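Local coordinates for histone-lysine N-methyltransferase, H3 lysine-9 specific SUVH4 (Arabidopsis thaliana, PDB 4QEO), which methylates histone H3 on a lysine whose modification marks transcriptional repression, and binds methylated DNA through its SRA domain, at a contact of chain A with DNA. Residues are numbered along the deposited sequence; one frame, centred on the assembly and turned at random.

Both contacts belong to the SRA domain, and the centres of their C-alpha atoms lie about 18 Å apart. Contact 1 holds the strand of chain B at its unpaired 5-methylcytosine and the adenine nucleotide that follows, whereas contact 2 meets two base-paired nucleotides of chain C. They share no residue, but the stretch from the loop at Leu85 to Gly87 runs directly into strand 88-91, which carries Tyr90 of contact 2. One continuous segment therefore touches both strands of the DNA, with direct bonds on the methylated side and water-mediated or looser contacts on the other, which probably helps to seat the duplex on the domain.

Contact 1: a contact of chain A with DNA. Residues 72, 85-87, 111, 113, 180. With nucleotides of chain B.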
loop_
_atom_site.group_PDB
_atom_site.type_symbol
_atom_site.label_atom_id
_atom_site.label_comp_id
_atom_site.label_asym_id
_atom_site.label_seq_id
_atom_site.Cartn_x
_atom_site.Cartn_y
_atom_site.Cartn_z
ATOM N N ARG A 72 -9.993 -1.333 -9.767
ATOM C CA ARG A 72 -10.139 -2.327 -10.841
ATOM C C ARG A 72 -8.847 -2.342 -11.671
ATOM O O ARG A 72 -8.333 -3.403 -12.082
ATOM C CB ARG A 72 -11.376 -2.021 -11.728
ATOM C CG ARG A 72 -12.758 -2.285 -11.064
ATOM C CD ARG A 72 -13.029 -3.829 -10.871
ATOM N NE ARG A 72 -12.841 -4.489 -12.158
ATOM C CZ ARG A 72 -13.833 -4.839 -12.972
ATOM N NH1 ARG A 72 -15.103 -4.676 -12.608
ATOM N NH2 ARG A 72 -13.546 -5.374 -14.149
ATOM N N LEU A 85 -13.675 -2.700 -16.589
ATOM C CA LEU A 85 -15.111 -2.573 -16.400
ATOM C C LEU A 85 -15.836 -3.924 -16.240
ATOM O O LEU A 85 -16.504 -4.150 -15.230
ATOM C CB LEU A 85 -15.689 -1.810 -17.595
ATOM C CG LEU A 85 -17.043 -1.126 -17.542
ATOM C CD1 LEU A 85 -17.214 -0.389 -16.247
ATOM C CD2 LEU A 85 -17.142 -0.153 -18.737
ATOM N N ASN A 86 -15.704 -4.808 -17.228
ATOM C CA ASN A 86 -16.411 -6.096 -17.237
ATOM C C ASN A 86 -16.350 -6.891 -15.949
ATOM O O ASN A 86 -15.270 -7.088 -15.397
ATOM C CB ASN A 86 -15.878 -7.001 -18.342
ATOM C CG ASN A 86 -16.093 -6.424 -19.708
ATOM O OD1 ASN A 86 -16.035 -5.210 -19.888
ATOM N ND2 ASN A 86 -16.384 -7.286 -20.679
ATOM N N GLY A 87 -17.509 -7.380 -15.503
ATOM C CA GLY A 87 -17.590 -8.210 -14.315
ATOM C C GLY A 87 -16.984 -9.582 -14.535
ATOM O O GLY A 87 -16.445 -10.196 -13.612
ATOM N N VAL A 111 -16.211 -10.281 -10.806
ATOM C CA VAL A 111 -16.218 -9.249 -9.784
ATOM C C VAL A 111 -17.658 -8.954 -9.378
ATOM O O VAL A 111 -18.509 -8.687 -10.231
ATOM C CB VAL A 111 -15.576 -7.945 -10.320
ATOM C CG1 VAL A 111 -15.645 -6.851 -9.267
ATOM C CG2 VAL A 111 -14.127 -8.200 -10.762
ATOM N N SER A 113 -19.869 -6.289 -7.487
ATOM C CA SER A 113 -19.732 -4.922 -7.005
ATOM C C SER A 113 -21.095 -4.349 -6.718
ATOM O O SER A 113 -21.232 -3.150 -6.522
ATOM C CB SER A 113 -19.012 -4.068 -8.043
ATOM O OG SER A 113 -17.643 -4.431 -8.066
ATOM N N ARG A 180 -13.157 2.866 -2.421
ATOM C CA ARG A 180 -13.496 1.478 -2.676
ATOM C C ARG A 180 -12.306 0.524 -2.662
ATOM O O ARG A 180 -11.216 0.890 -2.992
ATOM C CB ARG A 180 -14.252 1.355 -3.975
ATOM C CG ARG A 180 -15.209 0.192 -3.941
ATOM C CD ARG A 180 -16.570 0.493 -4.532
ATOM N NE ARG A 180 -16.616 -0.213 -5.764
ATOM C CZ ARG A 180 -17.602 -0.178 -6.630
ATOM N NH1 ARG A 180 -18.674 0.546 -6.380
ATOM N NH2 ARG A 180 -17.488 -0.864 -7.725
ATOM N N1 5CM B 7 -21.101 -6.390 -12.029
ATOM C C2 5CM B 7 -21.823 -6.798 -10.902
ATOM N N3 5CM B 7 -22.562 -7.909 -10.894
ATOM C C4 5CM B 7 -22.644 -8.669 -11.952
ATOM C C5 5CM B 7 -21.903 -8.260 -13.141
ATOM C C5A 5CM B 7 -21.991 -9.097 -14.361
ATOM C C6 5CM B 7 -21.169 -7.105 -13.123
ATOM O O2 5CM B 7 -21.779 -6.171 -9.885
ATOM N N4 5CM B 7 -23.359 -9.759 -11.976
ATOM C "C1'" 5CM B 7 -20.387 -5.134 -12.000
ATOM C "C2'" 5CM B 7 -18.967 -5.016 -12.526
ATOM C "C3'" 5CM B 7 -18.936 -3.560 -12.927
ATOM C "C4'" 5CM B 7 -20.305 -3.382 -13.553
ATOM O "O4'" 5CM B 7 -21.129 -4.265 -12.830
ATOM O "O3'" 5CM B 7 -18.880 -2.706 -11.798
ATOM C "C5'" 5CM B 7 -20.385 -3.593 -15.068
ATOM O "O5'" 5CM B 7 -19.903 -4.817 -15.559
ATOM P P 5CM B 7 -20.435 -5.485 -16.863
ATOM O OP1 5CM B 7 -19.964 -6.828 -16.876
ATOM O OP2 5CM B 7 -21.814 -5.197 -17.025
ATOM P P DA B 8 -17.600 -2.368 -11.018
ATOM O OP1 DA B 8 -16.955 -3.528 -10.490
ATOM O OP2 DA B 8 -17.929 -1.301 -10.144
ATOM O "O5'" DA B 8 -16.549 -1.855 -12.077
ATOM C "C5'" DA B 8 -16.663 -0.557 -12.627
ATOM C "C4'" DA B 8 -15.334 0.146 -12.573
ATOM O "O4'" DA B 8 -15.312 1.161 -13.581
ATOM C "C3'" DA B 8 -15.090 0.888 -11.271
ATOM O "O3'" DA B 8 -13.687 1.006 -11.049
ATOM C "C2'" DA B 8 -15.817 2.196 -11.510
ATOM C "C1'" DA B 8 -15.753 2.383 -13.025
ATOM N N9 DA B 8 -16.998 2.743 -13.691
ATOM C C8 DA B 8 -18.280 2.369 -13.392
ATOM N N7 DA B 8 -19.173 2.828 -14.230
ATOM C C5 DA B 8 -18.427 3.538 -15.154
ATOM C C6 DA B 8 -18.784 4.267 -16.301
ATOM N N6 DA B 8 -20.035 4.396 -16.736
ATOM N N1 DA B 8 -17.796 4.851 -17.003
ATOM C C2 DA B 8 -16.542 4.725 -16.568
ATOM N N3 DA B 8 -16.079 4.062 -15.516
ATOM C C4 DA B 8 -17.086 3.487 -14.840
#
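The loop of Leu85, Asn86 and Gly87, just before strand 88-91, meets the backbone of 5CM7, while Arg72 at the start of helix 72-78, Ser113 after strand 106-112 and Arg180 surround the phosphate of DA8. Gly87 N gives a nearly straight bond to the phosphate oxygen OP1 of 5CM7 (2.9 Å, 177° at H). On the base, the backbone N of Ser113 reaches the carbonyl O2 of 5CM7, the unpaired methylcytosine, on its sugar edge at 3.1 Å.

The DA8 phosphate oxygen OP1 is gripped twice: Ser113 OG donates at 2.7 Å, and Arg72 NH1 forms a salt bridge at 3.0 Å with the oxygen in the guanidinium plane. The Arg72 chain bends at chi2 and chi3 (-70° and -53°), turning its tip towards the loop, where NH2 bonds to Asn86 O at 2.7 Å from above the carbonyl plane. Val111 CG2 packs over the centre of one guanidinium face and probably helps to fix the rotation of the group. An alanine in place of Arg72 would probably leave OP1 without its charged mate and the Asn86 carbonyl without this donor, setting the loop freer to move. Arg180 also faces the DA8 phosphate, but its side chain is poorly ordered. Leu85 CD1 lies over the five-membered ring of the adenine, 4.0 Å from its centroid.

Within the SRA fold, the site joins a helix start, a loop and strand ends around the flipped-out nucleotide.

Contact 2: a contact of chain A with DNA. Residues 55, 90, 92-93. With nucleotides of chain C.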
loop_
_atom_site.group_PDB
_atom_site.type_symbol
_atom_site.label_atom_id
_atom_site.label_comp_id
_atom_site.label_asym_id
_atom_site.label_seq_id
_atom_site.Cartn_x
_atom_site.Cartn_y
_atom_site.Cartn_z
ATOM N N LYS A 55 -4.230 -15.595 -19.393
ATOM C CA LYS A 55 -5.230 -16.023 -18.429
ATOM C C LYS A 55 -4.859 -17.311 -17.706
ATOM O O LYS A 55 -4.138 -18.156 -18.236
ATOM C CB LYS A 55 -6.604 -16.077 -19.082
ATOM C CG LYS A 55 -7.026 -14.679 -19.454
ATOM C CD LYS A 55 -8.449 -14.592 -19.839
ATOM C CE LYS A 55 -8.884 -13.152 -19.811
ATOM N NZ LYS A 55 -8.134 -12.371 -20.796
ATOM N N TYR A 90 -12.792 -13.916 -19.009
ATOM C CA TYR A 90 -12.767 -15.294 -19.504
ATOM C C TYR A 90 -11.757 -15.548 -20.609
ATOM O O TYR A 90 -11.315 -14.628 -21.292
ATOM C CB TYR A 90 -14.157 -15.720 -19.969
ATOM C CG TYR A 90 -14.739 -14.938 -21.141
ATOM C CD1 TYR A 90 -14.543 -15.369 -22.441
ATOM C CD2 TYR A 90 -15.503 -13.786 -20.938
ATOM C CE1 TYR A 90 -15.084 -14.696 -23.511
ATOM C CE2 TYR A 90 -16.055 -13.089 -22.015
ATOM C CZ TYR A 90 -15.837 -13.563 -23.298
ATOM O OH TYR A 90 -16.364 -12.921 -24.384
ATOM N N SER A 92 -11.033 -16.578 -24.097
ATOM C CA SER A 92 -11.740 -16.584 -25.375
ATOM C C SER A 92 -11.325 -17.801 -26.189
ATOM O O SER A 92 -10.503 -18.604 -25.738
ATOM C CB SER A 92 -11.377 -15.327 -26.160
ATOM O OG SER A 92 -10.021 -15.400 -26.590
ATOM N N MET A 93 -11.858 -17.916 -27.406
ATOM C CA MET A 93 -11.528 -19.043 -28.290
ATOM C C MET A 93 -10.040 -19.110 -28.653
ATOM O O MET A 93 -9.579 -20.126 -29.157
ATOM C CB MET A 93 -12.360 -19.010 -29.586
ATOM C CG MET A 93 -13.858 -18.929 -29.386
ATOM S SD MET A 93 -14.502 -20.244 -28.331
ATOM C CE MET A 93 -14.120 -21.715 -29.292
ATOM P P DA C 11 -10.661 -10.875 -24.712
ATOM O OP1 DA C 11 -11.131 -9.730 -23.982
ATOM O OP2 DA C 11 -9.847 -11.877 -24.076
ATOM O "O5'" DA C 11 -11.906 -11.470 -25.487
ATOM C "C5'" DA C 11 -13.202 -10.921 -25.319
ATOM C "C4'" DA C 11 -14.047 -11.168 -26.546
ATOM O "O4'" DA C 11 -13.878 -10.078 -27.464
ATOM C "C3'" DA C 11 -13.708 -12.434 -27.324
ATOM O "O3'" DA C 11 -14.923 -13.053 -27.728
ATOM C "C2'" DA C 11 -12.940 -11.919 -28.523
ATOM C "C1'" DA C 11 -13.576 -10.567 -28.747
ATOM N N9 DA C 11 -12.733 -9.578 -29.406
ATOM C C8 DA C 11 -11.382 -9.625 -29.623
ATOM N N7 DA C 11 -10.909 -8.570 -30.234
ATOM C C5 DA C 11 -12.026 -7.775 -30.439
ATOM C C6 DA C 11 -12.194 -6.522 -31.044
ATOM N N6 DA C 11 -11.198 -5.818 -31.574
ATOM N N1 DA C 11 -13.440 -6.015 -31.098
ATOM C C2 DA C 11 -14.440 -6.721 -30.570
ATOM N N3 DA C 11 -14.409 -7.909 -29.977
ATOM C C4 DA C 11 -13.156 -8.385 -29.939
ATOM P P DC C 12 -14.954 -14.535 -28.174
ATOM O OP1 DC C 12 -15.740 -15.160 -27.161
ATOM O OP2 DC C 12 -13.702 -15.111 -28.602
ATOM O "O5'" DC C 12 -15.844 -14.317 -29.454
ATOM C "C5'" DC C 12 -16.879 -13.352 -29.412
ATOM C "C4'" DC C 12 -16.989 -12.725 -30.777
ATOM O "O4'" DC C 12 -15.895 -11.804 -30.980
ATOM C "C3'" DC C 12 -16.904 -13.736 -31.925
ATOM O "O3'" DC C 12 -17.996 -13.491 -32.804
ATOM C "C2'" DC C 12 -15.614 -13.367 -32.630
ATOM C "C1'" DC C 12 -15.565 -11.892 -32.334
ATOM N N1 DC C 12 -14.276 -11.235 -32.552
ATOM C C2 DC C 12 -14.266 -9.927 -33.027
ATOM O O2 DC C 12 -15.341 -9.337 -33.178
ATOM N N3 DC C 12 -13.087 -9.330 -33.292
ATOM C C4 DC C 12 -11.950 -10.002 -33.125
ATOM N N4 DC C 12 -10.809 -9.369 -33.390
ATOM C C5 DC C 12 -11.932 -11.342 -32.652
ATOM C C6 DC C 12 -13.109 -11.925 -32.408
HETATM O O HOH W 1 -9.137 -14.251 -23.484
#
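Tyr90 and Ser92 of the SRA (YDG) domain, the methyl-DNA-binding module, lie against the sugar-phosphate backbone of chain C at DA11 and DC12 without a direct hydrogen bond to it. Tyr90 lies near the end of strand 88-91, and Ser92 follows in the loop that leads into the 3-10 helix 93-95.

The closer packing is at the link between the two nucleotides. The Tyr90 ring presents its edge to the DC12 phosphate, with OP1 in the ring plane and CE1 3.7 Å from it. At the tip of the ring, OH stands 3.6 Å from the deoxyribose C4' of DA11, a van der Waals approach to the sugar, and the hydroxyl lies equally near OP1 of DC12 without bonding it. The chi1 of 63° sets CG between the backbone N and the carbonyl carbon, and from there the ring points across the DNA backbone, its tip at the sugar of DA11 and its CE1 edge towards the DC12 phosphate. Ser92 brings its CB, rather than its hydroxyl, to the same phosphate, 3.4 Å from OP2 of DC12, and this methylene also rests near C3' of DA11. Met93 brings its backbone N to 3.6 Å from OP2 of DC12, without a hydrogen bond, and its CG lies farther off.

Towards the DA11 phosphate the contact opens into a water-bridged side. Water 1 binds OP2 of DA11 at 2.5 Å and is held from the protein by two backbone groups: the Tyr90 carbonyl O and the Ser92 N, each 3.1 Å from the water oxygen. Ser92 OG and Lys55 NZ approach the same water only weakly. Lys55 comes from a separate loop, its extended chain bending at chi4 (63°) near the tip, and its NZ, the terminal amino group, forms a long salt bridge of 3.7 Å with OP2 of DA11. At this length the pairing probably contributes only general electrostatic attraction.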